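Local structure of collagen adhesin (2F68) at residues T61-Y67 and V112-T118; D124-A128 and V139-K143; Y153-M159 and F291-N297; A225-K230 and V242-Y248. The protein attaches Staphylococcus aureus to collagen as an adhesin, probably by wrapping its two beta domains around the collagen triple helix in a "collagen hug". All coordinates share one frame. Residue numbers count along the deposited sequence, not the author numbering.

Contact 1 (T61-Y67 and V112-T118); sequences TVKIEGY and VQGRNLT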
# COMPACT_ATOMS: atom_id res chain seq x y z
N THR A 61 4.84 0.36 20.02
CA THR A 61 4.11 1.62 19.94
C THR A 61 4.03 2.12 18.49
O THR A 61 3.00 2.64 18.06
CB THR A 61 4.74 2.72 20.82
OG1 THR A 61 6.14 2.83 20.53
CG2 THR A 61 4.56 2.39 22.30
N VAL A 62 5.13 1.95 17.76
CA VAL A 62 5.20 2.33 16.35
C VAL A 62 5.58 1.15 15.45
O VAL A 62 6.39 0.30 15.85
CB VAL A 62 6.16 3.52 16.10
CG1 VAL A 62 5.46 4.84 16.41
CG2 VAL A 62 7.45 3.37 16.90
N LYS A 63 5.01 1.11 14.26
CA LYS A 63 5.26 0.04 13.30
C LYS A 63 5.65 0.60 11.93
O LYS A 63 4.93 1.43 11.36
CB LYS A 63 4.03 -0.87 13.18
CG LYS A 63 4.22 -2.09 12.28
CD LYS A 63 2.99 -3.00 12.32
CE LYS A 63 3.12 -4.17 11.35
NZ LYS A 63 4.16 -5.15 11.75
N ILE A 64 6.79 0.14 11.42
CA ILE A 64 7.25 0.51 10.08
C ILE A 64 7.11 -0.69 9.15
O ILE A 64 7.61 -1.78 9.44
CB ILE A 64 8.72 1.04 10.10
CG1 ILE A 64 8.85 2.27 11.02
CG2 ILE A 64 9.22 1.34 8.68
CD1 ILE A 64 8.04 3.50 10.59
N GLU A 65 6.43 -0.48 8.02
CA GLU A 65 6.19 -1.54 7.05
C GLU A 65 6.78 -1.19 5.69
O GLU A 65 6.33 -0.25 5.03
CB GLU A 65 4.69 -1.82 6.93
CG GLU A 65 4.02 -2.31 8.21
CD GLU A 65 2.54 -2.57 8.04
OE1 GLU A 65 2.16 -3.44 7.23
OE2 GLU A 65 1.74 -1.90 8.74
N GLY A 66 7.80 -1.95 5.28
CA GLY A 66 8.45 -1.74 3.99
C GLY A 66 7.66 -2.34 2.85
O GLY A 66 7.34 -3.53 2.86
N TYR A 67 7.33 -1.50 1.87
CA TYR A 67 6.59 -1.95 0.69
C TYR A 67 7.43 -2.92 -0.15
O TYR A 67 8.56 -2.60 -0.53
CB TYR A 67 6.14 -0.75 -0.16
CG TYR A 67 5.07 0.10 0.49
CD1 TYR A 67 5.41 1.26 1.20
CD2 TYR A 67 3.73 -0.24 0.40
CE1 TYR A 67 4.43 2.04 1.80
CE2 TYR A 67 2.74 0.54 0.99
CZ TYR A 67 3.10 1.68 1.69
OH TYR A 67 2.12 2.45 2.28
N VAL A 112 8.47 3.35 2.73
CA VAL A 112 7.90 2.58 3.84
C VAL A 112 6.63 3.24 4.40
O VAL A 112 6.39 4.42 4.16
CB VAL A 112 8.93 2.35 4.99
CG1 VAL A 112 10.13 1.54 4.51
CG2 VAL A 112 9.37 3.67 5.61
N GLN A 113 5.84 2.46 5.14
CA GLN A 113 4.62 2.97 5.77
C GLN A 113 4.78 3.01 7.29
O GLN A 113 5.19 2.03 7.91
CB GLN A 113 3.41 2.12 5.38
CG GLN A 113 2.06 2.74 5.72
CD GLN A 113 0.88 1.85 5.35
OE1 GLN A 113 0.94 0.63 5.50
NE2 GLN A 113 -0.19 2.47 4.88
N GLY A 114 4.44 4.15 7.88
CA GLY A 114 4.53 4.34 9.33
C GLY A 114 3.18 4.28 10.02
O GLY A 114 2.22 4.90 9.57
N ARG A 115 3.12 3.54 11.12
CA ARG A 115 1.89 3.36 11.88
C ARG A 115 2.08 3.65 13.36
O ARG A 115 3.09 3.27 13.96
CB ARG A 115 1.36 1.93 11.70
CG ARG A 115 0.59 1.68 10.41
CD ARG A 115 -0.86 2.16 10.48
NE ARG A 115 -1.55 1.70 11.69
CZ ARG A 115 -2.16 0.52 11.82
NH1 ARG A 115 -2.17 -0.34 10.81
NH2 ARG A 115 -2.75 0.21 12.96
N ASN A 116 1.10 4.33 13.96
CA ASN A 116 1.05 4.54 15.40
C ASN A 116 0.06 3.57 16.02
O ASN A 116 -1.16 3.79 15.98
CB ASN A 116 0.69 5.99 15.72
CG ASN A 116 1.10 6.41 17.13
OD1 ASN A 116 0.90 5.67 18.10
ND2 ASN A 116 1.66 7.61 17.24
N LEU A 117 0.58 2.48 16.59
CA LEU A 117 -0.24 1.38 17.10
C LEU A 117 -0.97 1.72 18.41
O LEU A 117 -2.15 1.40 18.56
CB LEU A 117 0.60 0.11 17.28
CG LEU A 117 1.24 -0.54 16.05
CD1 LEU A 117 2.26 -1.58 16.47
CD2 LEU A 117 0.20 -1.15 15.12
N THR A 118 -0.25 2.36 19.33
CA THR A 118 -0.81 2.70 20.64
C THR A 118 -1.66 3.97 20.63
O THR A 118 -2.38 4.25 21.59
CB THR A 118 0.30 2.84 21.71
OG1 THR A 118 1.36 3.66 21.22
CG2 THR A 118 0.86 1.47 22.09

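Contact 2 (D124-A128 and V139-K143); sequences DDKVA and VTVHK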
# COMPACT_ATOMS: atom_id res chain seq x y z
N ASP A 124 8.31 10.31 22.77
CA ASP A 124 9.26 9.21 22.58
C ASP A 124 8.64 7.94 22.00
O ASP A 124 9.32 7.18 21.30
CB ASP A 124 9.97 8.89 23.90
CG ASP A 124 10.88 10.02 24.37
OD1 ASP A 124 11.51 10.71 23.57
OD2 ASP A 124 10.94 10.20 25.69
N ASP A 125 7.36 7.72 22.28
CA ASP A 125 6.65 6.53 21.82
C ASP A 125 6.27 6.61 20.34
O ASP A 125 6.18 5.58 19.66
CB ASP A 125 5.40 6.28 22.67
CG ASP A 125 5.74 5.96 24.12
OD1 ASP A 125 6.84 5.45 24.40
OD2 ASP A 125 4.88 6.23 24.99
N LYS A 126 6.05 7.83 19.84
CA LYS A 126 5.66 8.04 18.44
C LYS A 126 6.85 8.11 17.48
O LYS A 126 6.67 8.27 16.27
CB LYS A 126 4.75 9.27 18.29
CG LYS A 126 5.35 10.59 18.77
CD LYS A 126 4.61 11.79 18.20
CE LYS A 126 3.24 11.99 18.84
NZ LYS A 126 2.52 13.16 18.27
N VAL A 127 8.06 7.98 18.02
CA VAL A 127 9.29 8.01 17.22
C VAL A 127 9.74 6.60 16.85
O VAL A 127 9.92 5.74 17.72
CB VAL A 127 10.43 8.78 17.95
CG1 VAL A 127 11.77 8.58 17.26
CG2 VAL A 127 10.09 10.26 18.05
N ALA A 128 9.91 6.36 15.55
CA ALA A 128 10.41 5.09 15.04
C ALA A 128 11.85 5.23 14.57
O ALA A 128 12.16 6.09 13.73
CB ALA A 128 9.52 4.59 13.92
N VAL A 139 11.91 8.72 12.66
CA VAL A 139 10.68 9.08 11.96
C VAL A 139 9.56 9.30 12.98
O VAL A 139 9.27 8.42 13.79
CB VAL A 139 10.24 7.99 10.95
CG1 VAL A 139 9.11 8.51 10.06
CG2 VAL A 139 11.41 7.53 10.09
N THR A 140 8.94 10.48 12.93
CA THR A 140 7.85 10.83 13.84
C THR A 140 6.50 10.49 13.21
O THR A 140 6.14 11.04 12.16
CB THR A 140 7.90 12.33 14.24
OG1 THR A 140 9.22 12.67 14.68
CG2 THR A 140 6.91 12.63 15.36
N VAL A 141 5.77 9.59 13.85
CA VAL A 141 4.46 9.15 13.36
C VAL A 141 3.35 9.64 14.30
O VAL A 141 3.19 9.12 15.41
CB VAL A 141 4.38 7.61 13.18
CG1 VAL A 141 3.04 7.20 12.57
CG2 VAL A 141 5.53 7.10 12.32
N HIS A 142 2.59 10.63 13.84
CA HIS A 142 1.49 11.20 14.61
C HIS A 142 0.29 10.25 14.63
O HIS A 142 0.06 9.52 13.67
CB HIS A 142 1.08 12.56 14.05
CG HIS A 142 2.20 13.55 13.98
ND1 HIS A 142 2.63 14.28 15.07
CD2 HIS A 142 2.98 13.94 12.94
CE1 HIS A 142 3.62 15.07 14.71
NE2 HIS A 142 3.86 14.88 13.42
N LYS A 143 -0.46 10.28 15.73
CA LYS A 143 -1.61 9.39 15.92
C LYS A 143 -2.79 9.77 15.02
O LYS A 143 -2.88 10.90 14.53
CB LYS A 143 -2.03 9.34 17.39
CG LYS A 143 -2.78 10.57 17.89
CD LYS A 143 -3.35 10.35 19.28
CE LYS A 143 -4.49 11.32 19.58
NZ LYS A 143 -4.06 12.74 19.63
O HOH W 1 -0.11 13.36 17.19

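Contact 3 (Y153-M159 and F291-N297); sequences YYKTGDM and FNHTVHN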
# COMPACT_ATOMS: atom_id res chain seq x y z
N TYR A 153 -21.56 8.66 1.48
CA TYR A 153 -20.76 7.82 0.61
C TYR A 153 -19.43 8.47 0.23
O TYR A 153 -19.40 9.62 -0.23
CB TYR A 153 -21.55 7.43 -0.65
CG TYR A 153 -20.73 6.73 -1.71
CD1 TYR A 153 -20.32 5.40 -1.55
CD2 TYR A 153 -20.35 7.39 -2.88
CE1 TYR A 153 -19.56 4.76 -2.52
CE2 TYR A 153 -19.60 6.75 -3.86
CZ TYR A 153 -19.21 5.43 -3.67
OH TYR A 153 -18.46 4.80 -4.63
N TYR A 154 -18.35 7.73 0.44
CA TYR A 154 -17.02 8.14 -0.01
C TYR A 154 -16.23 6.91 -0.46
O TYR A 154 -16.48 5.79 0.00
CB TYR A 154 -16.27 8.90 1.09
CG TYR A 154 -15.73 8.05 2.22
CD1 TYR A 154 -16.53 7.70 3.30
CD2 TYR A 154 -14.40 7.60 2.20
CE1 TYR A 154 -16.03 6.92 4.34
CE2 TYR A 154 -13.90 6.82 3.24
CZ TYR A 154 -14.72 6.48 4.30
OH TYR A 154 -14.22 5.71 5.33
N LYS A 155 -15.28 7.12 -1.36
CA LYS A 155 -14.48 6.04 -1.91
C LYS A 155 -12.99 6.24 -1.61
O LYS A 155 -12.45 7.33 -1.81
CB LYS A 155 -14.72 5.91 -3.42
CG LYS A 155 -14.27 4.59 -4.02
CD LYS A 155 -14.63 4.48 -5.49
CE LYS A 155 -13.90 5.50 -6.35
NZ LYS A 155 -12.42 5.50 -6.13
N THR A 156 -12.35 5.18 -1.14
CA THR A 156 -10.93 5.22 -0.77
C THR A 156 -10.20 3.93 -1.17
O THR A 156 -10.84 2.93 -1.51
CB THR A 156 -10.73 5.51 0.74
OG1 THR A 156 -9.34 5.64 1.04
CG2 THR A 156 -11.34 4.40 1.61
N GLY A 157 -8.87 3.97 -1.13
CA GLY A 157 -8.05 2.81 -1.46
C GLY A 157 -6.60 2.95 -1.04
O GLY A 157 -6.12 4.07 -0.80
N ASP A 158 -5.90 1.82 -0.95
CA ASP A 158 -4.48 1.80 -0.58
C ASP A 158 -3.75 0.59 -1.15
O ASP A 158 -4.37 -0.31 -1.72
CB ASP A 158 -4.33 1.86 0.95
CG ASP A 158 -4.97 0.67 1.66
OD1 ASP A 158 -4.37 -0.42 1.68
OD2 ASP A 158 -6.09 0.84 2.20
N MET A 159 -2.43 0.58 -1.01
CA MET A 159 -1.60 -0.55 -1.43
C MET A 159 -0.95 -1.19 -0.21
O MET A 159 -0.33 -0.51 0.61
CB MET A 159 -0.54 -0.09 -2.43
CG MET A 159 0.08 -1.21 -3.26
SD MET A 159 1.33 -0.64 -4.43
CE MET A 159 0.33 0.24 -5.62
N PHE A 291 -17.28 10.84 -6.69
CA PHE A 291 -16.51 10.46 -5.51
C PHE A 291 -15.32 9.60 -5.94
O PHE A 291 -15.38 8.37 -5.92
CB PHE A 291 -17.39 9.71 -4.50
CG PHE A 291 -18.50 10.55 -3.92
CD1 PHE A 291 -19.78 10.50 -4.46
CD2 PHE A 291 -18.26 11.38 -2.83
CE1 PHE A 291 -20.81 11.27 -3.93
CE2 PHE A 291 -19.29 12.16 -2.29
CZ PHE A 291 -20.56 12.10 -2.84
N ASN A 292 -14.24 10.27 -6.33
CA ASN A 292 -13.07 9.61 -6.92
C ASN A 292 -11.91 9.47 -5.94
O ASN A 292 -11.80 10.24 -4.98
CB ASN A 292 -12.61 10.36 -8.18
CG ASN A 292 -13.76 10.79 -9.08
OD1 ASN A 292 -13.80 11.93 -9.54
ND2 ASN A 292 -14.71 9.89 -9.32
N HIS A 293 -11.04 8.49 -6.20
CA HIS A 293 -9.84 8.28 -5.39
C HIS A 293 -8.66 7.82 -6.23
O HIS A 293 -8.83 7.06 -7.19
CB HIS A 293 -10.11 7.28 -4.26
CG HIS A 293 -9.09 7.32 -3.16
ND1 HIS A 293 -8.01 6.47 -3.12
CD2 HIS A 293 -8.99 8.12 -2.08
CE1 HIS A 293 -7.29 6.74 -2.05
NE2 HIS A 293 -7.86 7.73 -1.40
N THR A 294 -7.47 8.30 -5.87
CA THR A 294 -6.24 7.97 -6.60
C THR A 294 -5.19 7.39 -5.65
O THR A 294 -4.88 7.99 -4.61
CB THR A 294 -5.67 9.22 -7.32
OG1 THR A 294 -6.72 9.88 -8.03
CG2 THR A 294 -4.57 8.82 -8.30
N VAL A 295 -4.65 6.24 -6.02
CA VAL A 295 -3.60 5.58 -5.23
C VAL A 295 -2.26 5.65 -5.97
O VAL A 295 -2.15 5.22 -7.12
CB VAL A 295 -3.96 4.10 -4.92
CG1 VAL A 295 -2.85 3.42 -4.12
CG2 VAL A 295 -5.28 4.02 -4.16
N HIS A 296 -1.26 6.22 -5.30
CA HIS A 296 0.07 6.37 -5.87
C HIS A 296 0.87 5.08 -5.78
O HIS A 296 0.83 4.38 -4.77
CB HIS A 296 0.83 7.51 -5.17
CG HIS A 296 0.18 8.85 -5.32
ND1 HIS A 296 -0.68 9.37 -4.37
CD2 HIS A 296 0.26 9.77 -6.31
CE1 HIS A 296 -1.10 10.56 -4.77
NE2 HIS A 296 -0.55 10.83 -5.94
N ASN A 297 1.60 4.78 -6.85
CA ASN A 297 2.45 3.58 -6.91
C ASN A 297 3.72 3.76 -6.10
O ASN A 297 4.22 4.87 -5.93
CB ASN A 297 2.79 3.25 -8.37
CG ASN A 297 3.22 1.80 -8.56
OD1 ASN A 297 3.15 0.98 -7.64
ND2 ASN A 297 3.68 1.48 -9.77

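Contact 4 (A225-K230 and V242-Y248); sequences AFPGSK and VTIPQGY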
# COMPACT_ATOMS: atom_id res chain seq x y z
N ALA A 225 -29.96 -12.54 -0.29
CA ALA A 225 -30.32 -12.01 1.02
C ALA A 225 -31.00 -10.65 0.91
O ALA A 225 -31.85 -10.30 1.73
CB ALA A 225 -29.10 -11.92 1.92
N PHE A 226 -30.62 -9.88 -0.11
CA PHE A 226 -31.24 -8.59 -0.40
C PHE A 226 -31.88 -8.63 -1.79
O PHE A 226 -31.21 -8.34 -2.79
CB PHE A 226 -30.22 -7.46 -0.30
CG PHE A 226 -29.48 -7.40 1.01
CD1 PHE A 226 -30.07 -6.81 2.13
CD2 PHE A 226 -28.20 -7.92 1.12
CE1 PHE A 226 -29.39 -6.75 3.34
CE2 PHE A 226 -27.51 -7.87 2.33
CZ PHE A 226 -28.11 -7.28 3.45
N PRO A 227 -33.17 -9.01 -1.87
CA PRO A 227 -33.88 -9.03 -3.15
C PRO A 227 -34.07 -7.63 -3.73
O PRO A 227 -34.49 -6.71 -3.02
CB PRO A 227 -35.24 -9.66 -2.80
CG PRO A 227 -35.41 -9.43 -1.34
CD PRO A 227 -34.03 -9.46 -0.76
N GLY A 228 -33.75 -7.47 -5.01
CA GLY A 228 -33.78 -6.17 -5.67
C GLY A 228 -32.39 -5.60 -5.87
O GLY A 228 -32.18 -4.78 -6.77
N SER A 229 -31.45 -6.03 -5.04
CA SER A 229 -30.05 -5.61 -5.14
C SER A 229 -29.37 -6.26 -6.34
O SER A 229 -29.66 -7.40 -6.70
CB SER A 229 -29.28 -5.95 -3.87
OG SER A 229 -29.77 -5.22 -2.76
N LYS A 230 -28.45 -5.51 -6.96
CA LYS A 230 -27.71 -6.00 -8.12
C LYS A 230 -26.32 -5.37 -8.20
O LYS A 230 -26.19 -4.16 -8.39
CB LYS A 230 -28.50 -5.74 -9.41
CG LYS A 230 -27.92 -6.39 -10.67
CD LYS A 230 -28.17 -7.89 -10.71
CE LYS A 230 -27.54 -8.52 -11.94
NZ LYS A 230 -27.76 -9.99 -11.99
N VAL A 242 -23.63 -0.81 -8.67
CA VAL A 242 -24.30 -1.27 -7.46
C VAL A 242 -25.66 -0.60 -7.30
O VAL A 242 -25.77 0.63 -7.32
CB VAL A 242 -23.44 -1.02 -6.19
CG1 VAL A 242 -24.06 -1.68 -4.96
CG2 VAL A 242 -22.01 -1.52 -6.40
N THR A 243 -26.70 -1.42 -7.15
CA THR A 243 -28.06 -0.94 -6.90
C THR A 243 -28.59 -1.55 -5.61
O THR A 243 -28.63 -2.77 -5.47
CB THR A 243 -29.00 -1.27 -8.08
OG1 THR A 243 -28.41 -0.86 -9.32
CG2 THR A 243 -30.35 -0.58 -7.91
N ILE A 244 -28.97 -0.69 -4.67
CA ILE A 244 -29.52 -1.13 -3.39
C ILE A 244 -30.89 -0.49 -3.16
O ILE A 244 -31.01 0.74 -3.18
CB ILE A 244 -28.57 -0.79 -2.20
CG1 ILE A 244 -27.16 -1.32 -2.45
CG2 ILE A 244 -29.13 -1.34 -0.88
CD1 ILE A 244 -26.07 -0.64 -1.63
N PRO A 245 -31.94 -1.32 -2.97
CA PRO A 245 -33.29 -0.84 -2.66
C PRO A 245 -33.34 -0.04 -1.36
O PRO A 245 -32.51 -0.25 -0.47
CB PRO A 245 -34.10 -2.14 -2.51
CG PRO A 245 -33.33 -3.16 -3.26
CD PRO A 245 -31.90 -2.80 -3.05
N GLN A 246 -34.30 0.87 -1.27
CA GLN A 246 -34.42 1.78 -0.12
C GLN A 246 -34.80 1.08 1.19
O GLN A 246 -34.52 1.59 2.28
CB GLN A 246 -35.37 2.94 -0.42
CG GLN A 246 -36.84 2.56 -0.57
CD GLN A 246 -37.74 3.77 -0.76
OE1 GLN A 246 -38.39 4.22 0.17
NE2 GLN A 246 -37.75 4.32 -1.98
N GLY A 247 -35.45 -0.08 1.07
CA GLY A 247 -35.85 -0.87 2.23
C GLY A 247 -34.69 -1.53 2.94
O GLY A 247 -34.70 -1.68 4.16
N TYR A 248 -33.67 -1.92 2.17
CA TYR A 248 -32.47 -2.55 2.71
C TYR A 248 -31.32 -1.56 2.85
O TYR A 248 -30.39 -1.78 3.64
CB TYR A 248 -32.05 -3.74 1.84
CG TYR A 248 -33.08 -4.84 1.77
CD1 TYR A 248 -33.30 -5.69 2.86
CD2 TYR A 248 -33.84 -5.04 0.62
CE1 TYR A 248 -34.25 -6.70 2.81
CE2 TYR A 248 -34.80 -6.05 0.56
CZ TYR A 248 -34.99 -6.88 1.65
OH TYR A 248 -35.93 -7.88 1.60

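Contact 1 (T61-Y67 and V112-T118)
Five backbone hydrogen bonds tie strand 62-66 to strand 112-116, making this an antiparallel strand pair in the sheet of the bacterial Ig-like domain. Two reciprocal pairs carry the ladder. Lys-63 N gives to Arg-115 O at 2.9 Å and Arg-115 N returns to Lys-63 O at 2.8 Å; Glu-65 N to Gln-113 O and Gln-113 N to Glu-65 O are both 2.8 Å. Past the strand ends, Leu-117 N still donates to Thr-61 O at 2.8 Å. In the non-hydrogen-bonded pairs between, CA-H...O contacts fill in, such as Val-62 CA to Arg-115 O at 3.3 Å.

The two faces differ in chemistry. Lys-63, Glu-65, Gln-113 and Arg-115 share the polar, partly exposed one; the ends of Lys-63 and Arg-115 lead away, Lys-63 NZ bonding to Thr-58 O. The other face is buried. There Ile-64 CG2 meets Val-112 CB at 3.8 Å and Ile-64 CD1 lies 3.8 Å from Gly-114 CA. Asn-116 sends ND2 to Val-141 O, and Val-62 packs on Ala-128. Leu-117 lies on the polar face, its CD1 3.8 Å from Lys-63 CB, covering the aliphatic root of the lysine. At the far end the chain turns out of the strand, and Tyr-67 leans back across its partner, CE1 3.6 Å from Val-112 C and OH 3.4 Å from Gln-113 CD.

Contact 2 (D124-A128 and V139-K143)
This is the open end of a beta hairpin, strands 127-132 and 135-141, and the side chains differ sharply in how far they reach across it. Lys-126 does most. It lies just before the strand begins, and a p chi1 with a second p bend at chi3 carries it over the partner: CD passes 3.7 Å from Thr-140 CG2, and NZ makes a weak hydrogen bond to His-142. The histidine starts away from the hairpin, yet its ND1 still comes within 3.4 Å of Lys-126 NZ, obliquely to the ring; NE2 is bonded to Lys-26.

The valines and the alanine sort themselves by face. Val-127 (t) and Thr-140 (m) form a non-hydrogen-bonded pair on the more open face and barely touch, CG2 of Val-127 lying 4.2 Å from OG1 of Thr-140. Ala-128 and Val-139 point inward, the alanine methyl onto Val-62 and Ile-64, the t valine onto Val-22 and Ile-27 of strand 17-27.

Beneath them the backbone is regular antiparallel. Ala-128 N to Val-139 O is 2.8 Å and Val-139 N to Ala-128 O 2.9 Å, and despite its turn-like backbone Lys-126 keeps its O 2.9 Å from Val-141 N. One water rounds off the lysine: its oxygen accepts from Lys-126 NZ at 2.9 Å and, weakly, from Lys-143 N at 3.4 Å.

Contact 3 (Y153-M159 and F291-N297)
Segments 153-159 and 291-297 run almost the same way, their end-to-end directions 4° apart, but they face each other through side chains and are not paired as neighbours in one sheet. Aromatic contacts come first. The edge of Tyr-153 points at the face of Phe-291 in an offset edge-to-face pair, centroids 5.3 Å apart and planes at 81°, with Tyr-153 CD2 3.5 Å from Phe-291 CD1. Further along, Thr-156 CA sits 3.7 Å from the His-293 ring centroid, close to the ring normal, a CH-pi contact over the face.

Van der Waals contacts of side-chain carbons with oxygens fill the rest. Val-295 puts CG2 3.5 Å from Gly-157 O, where the glycine leaves space for it, and Met-159 CE lies 3.5 Å from Asn-297 OD1. Lys-155 lays CE 3.3 Å from Phe-291 O.

Polar ends are satisfied by the adjoining strands: Lys-155 NZ by Asn-272 O, Tyr-153 OH by Ser-274 OG, and Asp-158 by a salt bridge to Arg-168. This fits the sandwich of the collagen-binding domain: strand 154-156, at the edge of one sheet, pairs with 166-173, strand 289-296 of the other sheet pairs with 269-278, and the two pack across the sandwich through their side chains.

Contact 4 (A225-K230 and V242-Y248)
Two reciprocal backbone bonds hold these segments together: Lys-230 N to Thr-243 O and Thr-243 N to Lys-230 O, both 3.1 Å. They use the peptide groups of Thr-243 that face this way, while Val-242 and Ile-244, alternating with it, bond to Ile-186 and Ile-184 on the next strand. Ser-229 CA adds a CA-H...O contact, 3.2 Å from Thr-243 O, so that carbonyl is approached twice.

Before the pairing begins, the chain satisfies itself. Ser-229 N donates to Phe-226 O at 3.2 Å, closing a type II turn whose third residue, Gly-228, takes positive phi; a CB there would clash with Pro-245 CG. Pro-245 has no NH to offer and stands at the N-cap of the short helix 246-249. Its O accepts weakly from Tyr-248 N at 3.3 Å, and Gln-246 N is met by Asp-183 OD1.

Tyr-248 turns one face to the edge of Phe-226, centroids 5.5 Å apart and planes at 79°, while its OH lies 3.4 Å from Pro-227 CG. The two segments form the open end of the beta hairpin of strands 230-234 and 239-244, with a helix-to-strand turn packed on a strand-to-helix turn at the periphery of the collagen-binding domain.

In the fold
Contacts 1 and 2 belong to one sheet and touch: Asn-116 ND2 reaches Val-141 O at 2.8 Å, and Thr-61 OG1 reaches Asp-125 O at 2.9 Å. Both rely on regular antiparallel bonding, with a buried face and a more open one. Contact 3 relies instead on ring contacts and van der Waals packing, as suits a junction between sheets. Contacts 1 and 3 both lie near the middle of the molecule, contact 2 farther out; they meet where Met-159 O comes 3.3 Å from Tyr-67 CE2, at the seam between the two domains. Contact 4, nested between the segments of contact 3, shares a sheet with it but is the most peripheral, mixing one bonded pair with turns and an edge-to-face ring pair.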